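Local coordinates for leucine aminopeptidase 1, chloroplastic (Solanum lycopersicum, PDB 5D8N) that removes N-terminal amino acids, leucine preferred, from peptides as a two-metal M17 aminopeptidase working as a homohexamer, and also acts as a chaperone, at the interface of chains A and B. Coordinates in Å, arbitrary orientation; residue numbers count along the deposited sequence, not the author numbering. Chains: chain A/B, Leucine aminopeptidase 1, chloroplastic.

The interface of chains A and B. Residues chain A 453-454, 456, 459, 476-479, 481; chain B 418-425.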
# COMPACT_ATOMS: atom_id res chain seq x y z
N MET A 453 -6.65 25.94 17.35
CA MET A 453 -6.91 24.53 17.63
C MET A 453 -6.44 24.22 19.04
O MET A 453 -5.58 24.91 19.59
CB MET A 453 -6.11 23.66 16.64
CG MET A 453 -6.54 23.87 15.20
SD MET A 453 -8.12 23.06 14.88
CE MET A 453 -7.62 21.36 14.82
N PRO A 454 -7.05 23.21 19.66
CA PRO A 454 -6.83 23.05 21.10
C PRO A 454 -5.52 22.33 21.40
O PRO A 454 -5.19 21.33 20.77
CB PRO A 454 -8.01 22.16 21.51
CG PRO A 454 -8.27 21.32 20.29
CD PRO A 454 -8.00 22.23 19.12
N GLU A 456 -4.84 19.95 23.55
CA GLU A 456 -5.47 18.97 24.43
C GLU A 456 -4.43 18.17 25.22
O GLU A 456 -3.72 17.35 24.64
CB GLU A 456 -6.33 18.03 23.59
CG GLU A 456 -6.90 16.84 24.34
CD GLU A 456 -7.64 17.21 25.61
OE1 GLU A 456 -8.42 18.18 25.60
OE2 GLU A 456 -7.42 16.56 26.66
N TYR A 459 -3.27 14.31 25.42
CA TYR A 459 -2.63 13.59 24.32
C TYR A 459 -1.12 13.52 24.55
O TYR A 459 -0.40 12.84 23.82
CB TYR A 459 -2.94 14.26 22.97
CG TYR A 459 -4.40 14.22 22.57
CD1 TYR A 459 -5.27 13.25 23.06
CD2 TYR A 459 -4.86 15.07 21.59
CE1 TYR A 459 -6.60 13.26 22.67
CE2 TYR A 459 -6.16 15.05 21.17
CZ TYR A 459 -7.04 14.15 21.72
OH TYR A 459 -8.33 14.17 21.26
N GLY A 476 -1.13 9.42 14.33
CA GLY A 476 -1.72 10.25 13.30
C GLY A 476 -2.90 11.05 13.83
O GLY A 476 -3.06 12.22 13.49
N ASN A 477 -3.74 10.40 14.64
CA ASN A 477 -4.90 11.06 15.17
C ASN A 477 -4.46 12.06 16.23
O ASN A 477 -4.01 11.65 17.29
CB ASN A 477 -5.92 10.07 15.69
CG ASN A 477 -6.61 9.30 14.57
OD1 ASN A 477 -6.52 9.64 13.40
ND2 ASN A 477 -7.20 8.19 14.92
N GLY A 478 -4.67 13.36 15.98
CA GLY A 478 -4.20 14.40 16.88
C GLY A 478 -2.84 15.00 16.56
O GLY A 478 -2.24 15.65 17.39
N GLY A 479 -2.28 14.64 15.41
CA GLY A 479 -0.86 14.83 15.11
C GLY A 479 -0.43 16.30 15.13
O GLY A 479 0.69 16.62 15.51
N ILE A 481 -1.88 18.54 17.07
CA ILE A 481 -1.91 18.86 18.47
C ILE A 481 -0.67 18.37 19.22
O ILE A 481 -0.08 19.12 20.01
CB ILE A 481 -3.16 18.27 19.13
CG1 ILE A 481 -4.41 18.89 18.51
CG2 ILE A 481 -3.13 18.47 20.64
CD1 ILE A 481 -5.69 18.21 18.91
N MET B 418 -10.81 13.01 13.41
CA MET B 418 -9.93 12.38 14.38
C MET B 418 -8.48 12.69 14.13
O MET B 418 -7.71 12.88 15.05
CB MET B 418 -10.15 10.87 14.42
CG MET B 418 -11.52 10.47 14.97
SD MET B 418 -11.83 8.68 14.90
CE MET B 418 -10.63 8.16 16.14
N VAL B 419 -8.13 12.89 12.86
CA VAL B 419 -6.82 13.38 12.54
C VAL B 419 -6.64 14.76 13.15
O VAL B 419 -5.61 15.05 13.76
CB VAL B 419 -6.57 13.44 11.03
CG1 VAL B 419 -5.24 14.11 10.76
CG2 VAL B 419 -6.57 12.02 10.43
N ALA B 420 -7.67 15.60 12.98
CA ALA B 420 -7.66 16.99 13.42
C ALA B 420 -7.62 17.11 14.94
O ALA B 420 -6.91 17.94 15.47
CB ALA B 420 -8.91 17.67 12.89
N LEU B 421 -8.50 16.39 15.63
CA LEU B 421 -8.80 16.67 17.03
C LEU B 421 -8.50 15.51 17.96
O LEU B 421 -8.74 15.59 19.18
CB LEU B 421 -10.26 17.10 17.22
CG LEU B 421 -10.64 18.45 16.62
CD1 LEU B 421 -12.13 18.74 16.76
CD2 LEU B 421 -9.84 19.57 17.30
N GLY B 422 -8.01 14.42 17.39
CA GLY B 422 -7.67 13.25 18.18
C GLY B 422 -8.90 12.46 18.61
O GLY B 422 -10.01 12.69 18.14
N PRO B 423 -8.66 11.41 19.41
CA PRO B 423 -9.73 10.46 19.74
C PRO B 423 -10.77 11.00 20.73
O PRO B 423 -11.84 10.41 20.85
CB PRO B 423 -8.97 9.27 20.36
CG PRO B 423 -7.65 9.84 20.82
CD PRO B 423 -7.33 10.94 19.84
N SER B 424 -10.48 12.10 21.42
CA SER B 424 -11.23 12.49 22.61
C SER B 424 -12.06 13.77 22.49
O SER B 424 -12.83 14.09 23.40
CB SER B 424 -10.26 12.65 23.78
OG SER B 424 -9.52 11.48 24.03
N VAL B 425 -11.91 14.51 21.40
CA VAL B 425 -12.52 15.83 21.26
C VAL B 425 -13.35 15.86 19.98
O VAL B 425 -12.83 15.67 18.89
CB VAL B 425 -11.47 16.94 21.19
CG1 VAL B 425 -12.11 18.30 21.06
CG2 VAL B 425 -10.56 16.95 22.42
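At the apolar centre of this patch of the two-fold interface, between subunits of the homohexamer, B:Leu421 ends helix 416-421 of chain B and sends its CD2 methyl into chain A. B:Leu421 CD2 packs on A:Pro454 CD at 3.7 Å and also meets the CE methyl of A:Met453, whose chain bends at chi2 and chi3 and crosses the leucine at about a right angle. A:Ile481, on helix 479-488, sets CD1 3.9 Å from B:Leu421 CA and against the in-plane edge of the A:Tyr459 ring.

The tyrosine, CG anti to its carbonyl carbon (chi1 -65°), comes in end-on. A:Glu456 CG lies over the centre of one ring face, while A:Tyr459 CE1 meets B:Pro423 CD tip to tip at 3.7 Å. The phenol hydroxyl A:Tyr459 OH is gripped twice: it donates to B:Leu421 O at 2.6 Å, in the carbonyl plane on a lone pair, and accepts from B:Ser424 N at 3.0 Å, thereby tying the helix end to the following loop. A phenylalanine here would probably leave B:Leu421 O and B:Ser424 N without their shared partner and loosen this loop against chain A.

Farther out, A:Asn477 lays its amide obliquely across B:Met418, ND2 3.6 Å from the methyl CE. Beside it, A:Gly478 N donates to B:Val419 O at 2.9 Å, approaching from above the carbonyl plane, 44° out of it.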